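PDB 4MEE: diffuse adherence adhesin from Escherichia coli, which mediates bacterial attachment to human and other mammalian cells, self-aggregation and biofilm formation, and is represented here by its C-terminal membrane-embedded transport unit. Local coordinates for residues T312-G317 with Q343-G348; G318-V323 with W337-L342; Q371-I376 with N401-T406. All blocks are in the same frame, centred on the assembly; numbering follows the deposited sequence.

Overall arrangement
All three contacts belong to the autotransporter beta-domain, whose twelve predicted membrane strands curl into a barrel, and no ligand site is involved. Contacts 1 and 2 are successive parts of one hairpin, strands 303-327 and 333-355, with centres about 20 Å apart; the join is marked by G317 N lying 2.8 Å from L342 O, a probable hydrogen bond. Contact 3 pairs strand 370-383, the neighbour of 333-355, with 397-405. Its centre is about 11 Å from that of contact 1 and about 16 Å from that of contact 2. Probable backbone bonds tie it to both: Q343 O to K373 N at 2.7 Å, and H341 N to G375 O at 2.7 Å.

Contact 1: residues T312-G317 with Q343-G348; sequences TASAGG and QAVWMG
S314 and Q343 both start their side chains anti to the backbone N (chi1 177° and -175°), which turns OG and CG to the side of their own carbonyl carbons; the glutamine then runs extended. S314 OG donates to A344 O at 3.2 Å, approaching from above the carbonyl plane, 47° out of it. The same oxygen accepts A315 N at 2.8 Å, so two donors of neighbouring residues grip one carbonyl. Q343 NE2 reaches S314 OG at 3.5 Å, a weak bond, and makes a second weak bond to M166 O. V345 CG2, anti to its carbonyl carbon, comes within 3.6 Å of S314 OG.

S314, Q343 and V345 share a face with T312 and M347, and these five residues are buried. The side chain of Q343 also touches D167 and L168, in the piece of chain that follows helix 149-162, consistent with this face lining the barrel interior. A313, A315, A344 and W346 point to the other face. There A313 CB sits at the edge of the indole, near its plane and 3.7 Å from W346 CE3, while G348 CA lies over one face of the ring, offset toward the rim; W346 NE1 bonds to N368 OD1.

The antiparallel register is fixed by reciprocal backbone bonds in two hydrogen-bonded pairs. W346 N donates to A313 O at 2.7 Å and A313 N to W346 O at 3.1 Å, and A315 and A344 exchange N-H groups likewise. The chemistry thus differs by face: the one probably turned to the barrel interior carries the S314 hydroxyl and the Q343 amide, which bond to A344 O, to each other (weakly) and weakly to M166, whereas the other presents alanine methyls and an indole.

Contact 2: residues G318-V323 with W337-L342; sequences GYNLNV and WLQPHL
W337 lies against L321 and N322, and its side chain can be followed outward. W337 CB lies 3.7 Å from L321 O. Beyond it CG stands anti to the carbonyl carbon (chi1 -70°), and the indole reaches toward strand 318-323. On its six-membered ring, CE3 approaches L321 O to 3.5 Å, and the backbone N322 N lies over the ring face. Farther out, CZ2 and CH2 meet N322 CB; this methylene is 3.8 Å from the centroid of the six-membered ring and 9° off the normal, a CH-pi contact over the face. At the nitrogen-bearing rim, NE1 is 3.8 Å from N322 OD1. The asparagine amide is inclined only 24° to the indole plane.

L338 N donates to L321 O at 2.9 Å, whereas the return bond from L321 N to L338 O is weak. P340 lacks an N-H, and the neighbouring pair is accordingly one-sided: Y319 N donates to P340 O at 3.0 Å, while Y319 O receives the CA-H of Q339, with Q339 CA 3.3 Å away. L338 CD1 packs on V323 CG2, on the face opposite W337.

Strand 370-383 flanks the other edge of 337-342, where W337 touches S379 and K381. Antiparallel neighbours in continuous series, as here in a long hairpin, are typical of the outer-membrane beta barrel of autotransporters.

Contact 3: residues Q371-I376 with N401-T406; sequences QTKAGI and NWIHNT
N405 OD1 is gripped by two amide N-H groups, those of Q371 NE2 across the contact and N369 ND2 just before it. The Q371 NE2 bond is 3.1 Å long and nearly straight, 168° at the hydrogen; it falls on a lone pair in the carbonyl plane of N405, and the oxygen lies in the amide plane of Q371. The two side chains run side by side, pointing the same way, with their amide planes 65° apart. N405 ND2 is occupied separately by S423 O.

Beside this pair I403 divides its branches between two neighbours. The I403 and Q371 side chains cross obliquely, with I403 CG2, anti to the backbone N, 3.8 Å from Q371 CG. I403 lies side by side with the extended K373, its CG1 4.0 Å from K373 CE. The ammonium K373 NZ is salt-bridged to D167 and to E428; two carboxylates thus probably balance the charge of this buried lysine.

Both strands belong to the membrane-spanning beta barrel of the autotransporter, and their side chains alternate between its two surfaces: Q371, K373, N401, I403 and N405 on one, T372, A374, W402 and H404 on the other. Paired backbone bonds hold the antiparallel register, T372 N to H404 O at 2.8 Å and W402 N to A374 O at 2.8 Å, each with its return bond.

On the face of T372, A374, W402 and H404, probably the outward one, A374 CB approaches the indole obliquely, 4.4 Å from W402 CE3, and H404 CB lies over one ring face, offset toward the rim. N425 OD1 accepts both W402 NE1 and H404 ND1. At the far end N401 OD1 bonds to H341 NE2 and lies near G375 CA, while N401 ND2 bonds to E399 and E428.

Contact 1: residues T312-G317 with Q343-G348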
ATOM      1  N   THR A 312       0.586   9.467  -7.471  1.00 33.45           N
ATOM      2  CA  THR A 312       1.235   8.266  -7.113  1.00 32.99           C
ATOM      3  C   THR A 312       1.181   7.444  -8.367  1.00 32.34           C
ATOM      4  O   THR A 312       0.173   7.455  -9.034  1.00 32.44           O
ATOM      5  CB  THR A 312       0.435   7.612  -6.013  1.00 33.39           C
ATOM      6  OG1 THR A 312       1.036   7.942  -4.761  1.00 34.47           O
ATOM      7  CG2 THR A 312       0.459   6.176  -6.173  1.00 33.46           C
ATOM      8  N   ALA A 313       2.274   6.790  -8.730  1.00 31.71           N
ATOM      9  CA  ALA A 313       2.304   5.991  -9.946  1.00 31.41           C
ATOM     10  C   ALA A 313       3.136   4.747  -9.766  1.00 31.02           C
ATOM     11  O   ALA A 313       4.119   4.775  -9.073  1.00 30.81           O
ATOM     12  CB  ALA A 313       2.860   6.806 -11.080  1.00 31.12           C
ATOM     13  N   SER A 314       2.758   3.656 -10.419  1.00 30.92           N
ATOM     14  CA  SER A 314       3.454   2.395 -10.212  1.00 30.49           C
ATOM     15  C   SER A 314       3.670   1.615 -11.474  1.00 29.99           C
ATOM     16  O   SER A 314       2.894   1.704 -12.393  1.00 30.63           O
ATOM     17  CB  SER A 314       2.655   1.514  -9.285  1.00 30.46           C
ATOM     18  OG  SER A 314       3.300   0.269  -9.155  1.00 30.87           O
ATOM     19  N   ALA A 315       4.714   0.808 -11.484  1.00 29.88           N
ATOM     20  CA  ALA A 315       4.930  -0.075 -12.603  1.00 30.47           C
ATOM     21  C   ALA A 315       5.623  -1.336 -12.183  1.00 31.32           C
ATOM     22  O   ALA A 315       6.625  -1.291 -11.506  1.00 31.24           O
ATOM     23  CB  ALA A 315       5.750   0.612 -13.648  1.00 30.41           C
ATOM     24  N   GLY A 316       5.120  -2.472 -12.635  1.00 32.66           N
ATOM     25  CA  GLY A 316       5.676  -3.740 -12.190  1.00 34.48           C
ATOM     26  C   GLY A 316       5.435  -4.922 -13.098  1.00 36.11           C
ATOM     27  O   GLY A 316       4.584  -4.880 -13.972  1.00 36.77           O
ATOM     28  N   GLY A 317       6.187  -5.993 -12.878  1.00 37.40           N
ATOM     29  CA  GLY A 317       6.083  -7.176 -13.710  1.00 38.20           C
ATOM     30  C   GLY A 317       6.512  -8.461 -13.038  1.00 38.67           C
ATOM     31  O   GLY A 317       6.815  -8.502 -11.868  1.00 38.96           O
ATOM     32  N   GLN A 343       8.469  -4.777  -8.625  1.00 38.69           N
ATOM     33  CA  GLN A 343       7.531  -3.650  -8.654  1.00 37.66           C
ATOM     34  C   GLN A 343       8.197  -2.360  -8.174  1.00 36.04           C
ATOM     35  O   GLN A 343       8.959  -2.375  -7.206  1.00 36.54           O
ATOM     36  CB  GLN A 343       6.302  -3.960  -7.788  1.00 37.77           C
ATOM     37  CG  GLN A 343       5.200  -2.906  -7.838  1.00 38.97           C
ATOM     38  CD  GLN A 343       4.135  -3.084  -6.767  1.00 40.40           C
ATOM     39  OE1 GLN A 343       4.299  -3.857  -5.824  1.00 41.44           O
ATOM     40  NE2 GLN A 343       3.026  -2.365  -6.917  1.00 40.65           N
ATOM     41  N   ALA A 344       7.901  -1.253  -8.855  1.00 34.01           N
ATOM     42  CA  ALA A 344       8.396   0.071  -8.468  1.00 32.26           C
ATOM     43  C   ALA A 344       7.255   1.085  -8.377  1.00 31.38           C
ATOM     44  O   ALA A 344       6.392   1.137  -9.256  1.00 31.54           O
ATOM     45  CB  ALA A 344       9.465   0.552  -9.439  1.00 31.28           C
ATOM     46  N   VAL A 345       7.260   1.883  -7.309  1.00 30.33           N
ATOM     47  CA  VAL A 345       6.230   2.899  -7.075  1.00 30.38           C
ATOM     48  C   VAL A 345       6.857   4.282  -6.856  1.00 30.81           C
ATOM     49  O   VAL A 345       7.801   4.426  -6.078  1.00 30.58           O
ATOM     50  CB  VAL A 345       5.333   2.548  -5.858  1.00 29.72           C
ATOM     51  CG1 VAL A 345       4.215   3.569  -5.696  1.00 29.88           C
ATOM     52  CG2 VAL A 345       4.746   1.149  -5.988  1.00 29.63           C
ATOM     53  N   TRP A 346       6.327   5.287  -7.553  1.00 31.56           N
ATOM     54  CA  TRP A 346       6.714   6.681  -7.336  1.00 32.32           C
ATOM     55  C   TRP A 346       5.696   7.382  -6.440  1.00 32.39           C
ATOM     56  O   TRP A 346       4.536   7.556  -6.814  1.00 32.14           O
ATOM     57  CB  TRP A 346       6.876   7.427  -8.670  1.00 33.30           C
ATOM     58  CG  TRP A 346       6.869   8.935  -8.546  1.00 34.96           C
ATOM     59  CD1 TRP A 346       7.704   9.701  -7.782  1.00 35.56           C
ATOM     60  CD2 TRP A 346       5.991   9.850  -9.218  1.00 35.85           C
ATOM     61  NE1 TRP A 346       7.396  11.033  -7.929  1.00 35.95           N
ATOM     62  CE2 TRP A 346       6.349  11.153  -8.802  1.00 36.06           C
ATOM     63  CE3 TRP A 346       4.932   9.694 -10.124  1.00 36.30           C
ATOM     64  CZ2 TRP A 346       5.691  12.296  -9.265  1.00 36.33           C
ATOM     65  CZ3 TRP A 346       4.282  10.831 -10.587  1.00 36.66           C
ATOM     66  CH2 TRP A 346       4.666  12.116 -10.156  1.00 36.84           C
ATOM     67  N   MET A 347       6.146   7.776  -5.253  1.00 32.29           N
ATOM     68  CA  MET A 347       5.301   8.462  -4.282  1.00 32.39           C
ATOM     69  C   MET A 347       5.507   9.972  -4.386  1.00 32.84           C
ATOM     70  O   MET A 347       6.537  10.498  -3.958  1.00 33.54           O
ATOM     71  CB  MET A 347       5.605   7.960  -2.865  1.00 32.16           C
ATOM     72  CG  MET A 347       5.324   6.477  -2.649  1.00 32.05           C
ATOM     73  SD  MET A 347       5.785   5.886  -1.008  1.00 31.80           S
ATOM     74  CE  MET A 347       5.365   4.150  -1.139  1.00 32.17           C
ATOM     75  N   GLY A 348       4.526  10.666  -4.963  1.00 33.04           N
ATOM     76  CA  GLY A 348       4.647  12.104  -5.211  1.00 32.97           C
ATOM     77  C   GLY A 348       3.625  12.981  -4.508  1.00 32.53           C
ATOM     78  O   GLY A 348       3.303  14.067  -4.990  1.00 32.34           O
TER

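Contact 2: residues G318-V323 with W337-L342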
ATOM      1  N   GLY A 318       6.528  -9.544 -13.785  1.00 39.29           N
ATOM      2  CA  GLY A 318       6.930 -10.793 -13.185  1.00 40.15           C
ATOM      3  C   GLY A 318       6.883 -11.927 -14.169  1.00 40.80           C
ATOM      4  O   GLY A 318       6.808 -11.708 -15.371  1.00 40.95           O
ATOM      5  N   TYR A 319       6.950 -13.151 -13.664  1.00 41.09           N
ATOM      6  CA  TYR A 319       6.809 -14.326 -14.511  1.00 41.48           C
ATOM      7  C   TYR A 319       5.969 -15.398 -13.829  1.00 40.81           C
ATOM      8  O   TYR A 319       6.317 -15.883 -12.750  1.00 41.00           O
ATOM      9  CB  TYR A 319       8.185 -14.879 -14.891  1.00 42.13           C
ATOM     10  CG  TYR A 319       8.156 -16.077 -15.816  1.00 43.09           C
ATOM     11  CD1 TYR A 319       7.987 -15.918 -17.191  1.00 43.58           C
ATOM     12  CD2 TYR A 319       8.314 -17.370 -15.318  1.00 43.74           C
ATOM     13  CE1 TYR A 319       7.971 -17.010 -18.043  1.00 44.65           C
ATOM     14  CE2 TYR A 319       8.299 -18.470 -16.161  1.00 44.68           C
ATOM     15  CZ  TYR A 319       8.129 -18.283 -17.522  1.00 45.12           C
ATOM     16  OH  TYR A 319       8.116 -19.369 -18.367  1.00 45.86           O
ATOM     17  N   ASN A 320       4.861 -15.763 -14.467  1.00 40.40           N
ATOM     18  CA  ASN A 320       4.018 -16.851 -13.986  1.00 40.47           C
ATOM     19  C   ASN A 320       4.515 -18.195 -14.511  1.00 41.11           C
ATOM     20  O   ASN A 320       4.780 -18.347 -15.705  1.00 41.05           O
ATOM     21  CB  ASN A 320       2.554 -16.619 -14.372  1.00 40.59           C
ATOM     22  CG  ASN A 320       1.904 -15.505 -13.568  1.00 40.22           C
ATOM     23  OD1 ASN A 320       2.230 -15.290 -12.402  1.00 40.13           O
ATOM     24  ND2 ASN A 320       0.969 -14.799 -14.190  1.00 40.26           N
ATOM     25  N   LEU A 321       4.647 -19.159 -13.604  1.00 41.17           N
ATOM     26  CA  LEU A 321       5.192 -20.470 -13.937  1.00 41.79           C
ATOM     27  C   LEU A 321       4.388 -21.582 -13.273  1.00 42.16           C
ATOM     28  O   LEU A 321       4.272 -21.626 -12.047  1.00 42.63           O
ATOM     29  CB  LEU A 321       6.668 -20.554 -13.516  1.00 41.45           C
ATOM     30  CG  LEU A 321       7.448 -21.853 -13.753  1.00 41.02           C
ATOM     31  CD1 LEU A 321       7.842 -22.009 -15.215  1.00 41.01           C
ATOM     32  CD2 LEU A 321       8.682 -21.903 -12.866  1.00 40.68           C
ATOM     33  N   ASN A 322       3.828 -22.468 -14.096  1.00 43.07           N
ATOM     34  CA  ASN A 322       3.140 -23.661 -13.608  1.00 43.60           C
ATOM     35  C   ASN A 322       4.152 -24.775 -13.355  1.00 43.76           C
ATOM     36  O   ASN A 322       4.682 -25.378 -14.292  1.00 43.90           O
ATOM     37  CB  ASN A 322       2.057 -24.113 -14.598  1.00 45.32           C
ATOM     38  CG  ASN A 322       1.284 -25.332 -14.117  1.00 45.77           C
ATOM     39  OD1 ASN A 322       1.090 -25.534 -12.917  1.00 46.46           O
ATOM     40  ND2 ASN A 322       0.829 -26.149 -15.060  1.00 47.03           N
ATOM     41  N   VAL A 323       4.415 -25.032 -12.078  1.00 43.36           N
ATOM     42  CA  VAL A 323       5.446 -25.980 -11.668  1.00 43.65           C
ATOM     43  C   VAL A 323       4.958 -27.420 -11.816  1.00 43.26           C
ATOM     44  O   VAL A 323       5.546 -28.207 -12.565  1.00 43.39           O
ATOM     45  CB  VAL A 323       5.925 -25.692 -10.223  1.00 42.88           C
ATOM     46  CG1 VAL A 323       6.861 -26.781  -9.716  1.00 42.62           C
ATOM     47  CG2 VAL A 323       6.609 -24.335 -10.152  1.00 41.72           C
ATOM     48  N   TRP A 337       2.090 -23.086  -8.470  1.00 47.41           N
ATOM     49  CA  TRP A 337       2.631 -21.997  -9.271  1.00 46.92           C
ATOM     50  C   TRP A 337       3.719 -21.225  -8.541  1.00 45.90           C
ATOM     51  O   TRP A 337       3.624 -21.000  -7.333  1.00 45.95           O
ATOM     52  CB  TRP A 337       1.512 -21.030  -9.668  1.00 47.40           C
ATOM     53  CG  TRP A 337       0.530 -21.583 -10.659  1.00 47.91           C
ATOM     54  CD1 TRP A 337      -0.461 -22.496 -10.418  1.00 48.08           C
ATOM     55  CD2 TRP A 337       0.430 -21.241 -12.048  1.00 47.19           C
ATOM     56  NE1 TRP A 337      -1.163 -22.746 -11.571  1.00 47.71           N
ATOM     57  CE2 TRP A 337      -0.638 -21.992 -12.586  1.00 47.29           C
ATOM     58  CE3 TRP A 337       1.143 -20.377 -12.891  1.00 46.71           C
ATOM     59  CZ2 TRP A 337      -1.011 -21.907 -13.932  1.00 47.21           C
ATOM     60  CZ3 TRP A 337       0.771 -20.291 -14.229  1.00 46.60           C
ATOM     61  CH2 TRP A 337      -0.297 -21.054 -14.735  1.00 46.97           C
ATOM     62  N   LEU A 338       4.746 -20.822  -9.287  1.00 46.03           N
ATOM     63  CA  LEU A 338       5.792 -19.937  -8.774  1.00 45.94           C
ATOM     64  C   LEU A 338       5.851 -18.639  -9.570  1.00 45.42           C
ATOM     65  O   LEU A 338       5.736 -18.645 -10.801  1.00 45.68           O
ATOM     66  CB  LEU A 338       7.162 -20.622  -8.782  1.00 46.22           C
ATOM     67  CG  LEU A 338       7.554 -21.493  -7.583  1.00 47.57           C
ATOM     68  CD1 LEU A 338       8.831 -22.262  -7.886  1.00 47.72           C
ATOM     69  CD2 LEU A 338       7.717 -20.672  -6.311  1.00 47.46           C
ATOM     70  N   GLN A 339       6.037 -17.531  -8.858  1.00 44.56           N
ATOM     71  CA  GLN A 339       6.029 -16.210  -9.471  1.00 43.24           C
ATOM     72  C   GLN A 339       7.087 -15.266  -8.889  1.00 41.95           C
ATOM     73  O   GLN A 339       6.840 -14.610  -7.875  1.00 43.00           O
ATOM     74  CB  GLN A 339       4.639 -15.578  -9.356  1.00 43.16           C
ATOM     75  CG  GLN A 339       4.480 -14.293 -10.148  1.00 43.42           C
ATOM     76  CD  GLN A 339       3.307 -13.455  -9.680  1.00 43.46           C
ATOM     77  OE1 GLN A 339       2.378 -13.192 -10.443  1.00 44.08           O
ATOM     78  NE2 GLN A 339       3.345 -13.027  -8.425  1.00 44.04           N
ATOM     79  N   PRO A 340       8.269 -15.201  -9.529  1.00 40.87           N
ATOM     80  CA  PRO A 340       9.213 -14.132  -9.208  1.00 40.12           C
ATOM     81  C   PRO A 340       8.739 -12.827  -9.845  1.00 39.87           C
ATOM     82  O   PRO A 340       8.325 -12.828 -11.005  1.00 40.33           O
ATOM     83  CB  PRO A 340      10.519 -14.608  -9.850  1.00 39.65           C
ATOM     84  CG  PRO A 340      10.094 -15.506 -10.960  1.00 39.86           C
ATOM     85  CD  PRO A 340       8.825 -16.163 -10.499  1.00 40.21           C
ATOM     86  N   HIS A 341       8.785 -11.731  -9.090  1.00 39.40           N
ATOM     87  CA  HIS A 341       8.257 -10.448  -9.563  1.00 39.24           C
ATOM     88  C   HIS A 341       9.013  -9.231  -9.027  1.00 39.56           C
ATOM     89  O   HIS A 341       9.699  -9.309  -8.007  1.00 40.16           O
ATOM     90  CB  HIS A 341       6.762 -10.331  -9.241  1.00 38.52           C
ATOM     91  CG  HIS A 341       6.446 -10.449  -7.783  1.00 38.23           C
ATOM     92  ND1 HIS A 341       5.906 -11.591  -7.229  1.00 38.67           N
ATOM     93  CD2 HIS A 341       6.602  -9.574  -6.762  1.00 37.94           C
ATOM     94  CE1 HIS A 341       5.740 -11.412  -5.932  1.00 38.22           C
ATOM     95  NE2 HIS A 341       6.158 -10.198  -5.621  1.00 37.53           N
ATOM     96  N   LEU A 342       8.861  -8.108  -9.727  1.00 40.03           N
ATOM     97  CA  LEU A 342       9.508  -6.848  -9.375  1.00 40.64           C
ATOM     98  C   LEU A 342       8.522  -5.698  -9.585  1.00 39.58           C
ATOM     99  O   LEU A 342       7.826  -5.655 -10.600  1.00 39.33           O
ATOM    100  CB  LEU A 342      10.764  -6.648 -10.232  1.00 42.81           C
ATOM    101  CG  LEU A 342      11.561  -5.340 -10.174  1.00 44.60           C
ATOM    102  CD1 LEU A 342      12.350  -5.208  -8.879  1.00 45.99           C
ATOM    103  CD2 LEU A 342      12.490  -5.247 -11.374  1.00 45.61           C
TER

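Contact 3: residues Q371-I376 with N401-T406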
ATOM      1  N   GLN A 371       9.616   3.476  -3.949  1.00 33.15           N
ATOM      2  CA  GLN A 371       9.532   2.182  -3.282  1.00 34.39           C
ATOM      3  C   GLN A 371       9.680   1.051  -4.296  1.00 35.26           C
ATOM      4  O   GLN A 371       8.944   0.989  -5.281  1.00 35.21           O
ATOM      5  CB  GLN A 371       8.215   2.047  -2.508  1.00 34.25           C
ATOM      6  CG  GLN A 371       8.101   0.760  -1.704  1.00 35.54           C
ATOM      7  CD  GLN A 371       6.982   0.793  -0.685  1.00 36.29           C
ATOM      8  OE1 GLN A 371       5.967   0.125  -0.850  1.00 36.69           O
ATOM      9  NE2 GLN A 371       7.168   1.563   0.381  1.00 36.86           N
ATOM     10  N   THR A 372      10.638   0.166  -4.048  1.00 36.60           N
ATOM     11  CA  THR A 372      10.868  -0.979  -4.916  1.00 38.40           C
ATOM     12  C   THR A 372      10.590  -2.276  -4.161  1.00 39.92           C
ATOM     13  O   THR A 372      11.095  -2.492  -3.055  1.00 40.53           O
ATOM     14  CB  THR A 372      12.300  -0.996  -5.490  1.00 39.02           C
ATOM     15  OG1 THR A 372      12.743   0.346  -5.726  1.00 39.97           O
ATOM     16  CG2 THR A 372      12.348  -1.776  -6.801  1.00 39.30           C
ATOM     17  N   LYS A 373       9.766  -3.122  -4.770  1.00 41.07           N
ATOM     18  CA  LYS A 373       9.448  -4.432  -4.225  1.00 42.12           C
ATOM     19  C   LYS A 373       9.972  -5.516  -5.156  1.00 40.88           C
ATOM     20  O   LYS A 373       9.692  -5.505  -6.353  1.00 41.78           O
ATOM     21  CB  LYS A 373       7.937  -4.585  -4.022  1.00 44.53           C
ATOM     22  CG  LYS A 373       7.369  -3.747  -2.888  1.00 48.45           C
ATOM     23  CD  LYS A 373       5.919  -4.108  -2.606  1.00 52.40           C
ATOM     24  CE  LYS A 373       5.411  -3.410  -1.356  1.00 55.35           C
ATOM     25  NZ  LYS A 373       4.050  -3.870  -0.961  1.00 56.92           N
ATOM     26  N   ALA A 374      10.757  -6.431  -4.597  1.00 39.95           N
ATOM     27  CA  ALA A 374      11.258  -7.588  -5.329  1.00 39.37           C
ATOM     28  C   ALA A 374      10.933  -8.834  -4.526  1.00 39.62           C
ATOM     29  O   ALA A 374      11.208  -8.893  -3.329  1.00 39.93           O
ATOM     30  CB  ALA A 374      12.756  -7.471  -5.551  1.00 38.24           C
ATOM     31  N   GLY A 375      10.338  -9.829  -5.172  1.00 39.70           N
ATOM     32  CA  GLY A 375       9.930 -11.019  -4.446  1.00 40.09           C
ATOM     33  C   GLY A 375       9.439 -12.179  -5.277  1.00 41.05           C
ATOM     34  O   GLY A 375       9.493 -12.155  -6.505  1.00 40.89           O
ATOM     35  N   ILE A 376       8.970 -13.206  -4.582  1.00 42.15           N
ATOM     36  CA  ILE A 376       8.416 -14.389  -5.215  1.00 43.51           C
ATOM     37  C   ILE A 376       7.132 -14.804  -4.524  1.00 44.39           C
ATOM     38  O   ILE A 376       7.064 -14.830  -3.295  1.00 43.94           O
ATOM     39  CB  ILE A 376       9.390 -15.573  -5.161  1.00 43.33           C
ATOM     40  CG1 ILE A 376       8.776 -16.775  -5.869  1.00 43.53           C
ATOM     41  CG2 ILE A 376       9.712 -15.935  -3.717  1.00 42.76           C
ATOM     42  CD1 ILE A 376       9.771 -17.564  -6.689  1.00 44.43           C
ATOM     43  N   ASN A 401       8.562 -10.632   0.092  1.00 37.11           N
ATOM     44  CA  ASN A 401       9.097  -9.489  -0.647  1.00 36.78           C
ATOM     45  C   ASN A 401      10.184  -8.718   0.096  1.00 35.61           C
ATOM     46  O   ASN A 401      10.233  -8.710   1.329  1.00 35.00           O
ATOM     47  CB  ASN A 401       7.972  -8.517  -1.023  1.00 36.66           C
ATOM     48  CG  ASN A 401       7.081  -9.042  -2.132  1.00 37.75           C
ATOM     49  OD1 ASN A 401       7.556  -9.537  -3.152  1.00 38.35           O
ATOM     50  ND2 ASN A 401       5.774  -8.909  -1.945  1.00 38.30           N
ATOM     51  N   TRP A 402      11.052  -8.073  -0.676  1.00 35.57           N
ATOM     52  CA  TRP A 402      12.028  -7.135  -0.141  1.00 35.60           C
ATOM     53  C   TRP A 402      11.649  -5.714  -0.552  1.00 36.28           C
ATOM     54  O   TRP A 402      11.558  -5.394  -1.739  1.00 37.28           O
ATOM     55  CB  TRP A 402      13.446  -7.503  -0.599  1.00 34.77           C
ATOM     56  CG  TRP A 402      14.485  -6.439  -0.357  1.00 34.37           C
ATOM     57  CD1 TRP A 402      14.680  -5.720   0.790  1.00 34.48           C
ATOM     58  CD2 TRP A 402      15.488  -5.995  -1.283  1.00 34.37           C
ATOM     59  NE1 TRP A 402      15.728  -4.847   0.630  1.00 34.08           N
ATOM     60  CE2 TRP A 402      16.245  -4.996  -0.630  1.00 34.29           C
ATOM     61  CE3 TRP A 402      15.815  -6.340  -2.601  1.00 34.49           C
ATOM     62  CZ2 TRP A 402      17.311  -4.337  -1.251  1.00 34.46           C
ATOM     63  CZ3 TRP A 402      16.877  -5.685  -3.219  1.00 34.77           C
ATOM     64  CH2 TRP A 402      17.612  -4.695  -2.542  1.00 34.74           C
ATOM     65  N   ILE A 403      11.409  -4.870   0.442  1.00 36.60           N
ATOM     66  CA  ILE A 403      11.032  -3.492   0.188  1.00 36.97           C
ATOM     67  C   ILE A 403      12.236  -2.597   0.383  1.00 37.51           C
ATOM     68  O   ILE A 403      12.904  -2.654   1.413  1.00 37.43           O
ATOM     69  CB  ILE A 403       9.906  -3.033   1.126  1.00 37.10           C
ATOM     70  CG1 ILE A 403       8.646  -3.866   0.889  1.00 37.27           C
ATOM     71  CG2 ILE A 403       9.615  -1.552   0.925  1.00 36.58           C
ATOM     72  CD1 ILE A 403       7.714  -3.898   2.076  1.00 37.00           C
ATOM     73  N   HIS A 404      12.508  -1.777  -0.622  1.00 37.89           N
ATOM     74  CA  HIS A 404      13.573  -0.800  -0.558  1.00 38.78           C
ATOM     75  C   HIS A 404      12.948   0.555  -0.800  1.00 38.05           C
ATOM     76  O   HIS A 404      12.081   0.680  -1.652  1.00 38.53           O
ATOM     77  CB  HIS A 404      14.608  -1.094  -1.637  1.00 39.95           C
ATOM     78  CG  HIS A 404      15.711  -0.085  -1.708  1.00 41.17           C
ATOM     79  ND1 HIS A 404      16.661   0.045  -0.719  1.00 41.46           N
ATOM     80  CD2 HIS A 404      16.019   0.837  -2.650  1.00 41.92           C
ATOM     81  CE1 HIS A 404      17.508   1.004  -1.049  1.00 42.10           C
ATOM     82  NE2 HIS A 404      17.140   1.501  -2.216  1.00 42.13           N
ATOM     83  N   ASN A 405      13.373   1.563  -0.052  1.00 37.86           N
ATOM     84  CA  ASN A 405      12.928   2.926  -0.303  1.00 36.79           C
ATOM     85  C   ASN A 405      14.092   3.837  -0.610  1.00 36.38           C
ATOM     86  O   ASN A 405      15.114   3.798   0.077  1.00 37.02           O
ATOM     87  CB  ASN A 405      12.162   3.466   0.893  1.00 37.21           C
ATOM     88  CG  ASN A 405      10.830   2.786   1.075  1.00 37.69           C
ATOM     89  OD1 ASN A 405       9.900   3.004   0.304  1.00 37.55           O
ATOM     90  ND2 ASN A 405      10.730   1.953   2.101  1.00 38.53           N
ATOM     91  N   THR A 406      13.925   4.670  -1.631  1.00 34.91           N
ATOM     92  CA  THR A 406      14.946   5.636  -2.008  1.00 35.03           C
ATOM     93  C   THR A 406      15.073   6.782  -0.999  1.00 34.47           C
ATOM     94  O   THR A 406      16.182   7.240  -0.717  1.00 34.30           O
ATOM     95  CB  THR A 406      14.706   6.154  -3.436  1.00 34.42           C
ATOM     96  OG1 THR A 406      14.844   5.061  -4.347  1.00 35.38           O
ATOM     97  CG2 THR A 406      15.720   7.215  -3.803  1.00 34.74           C
TER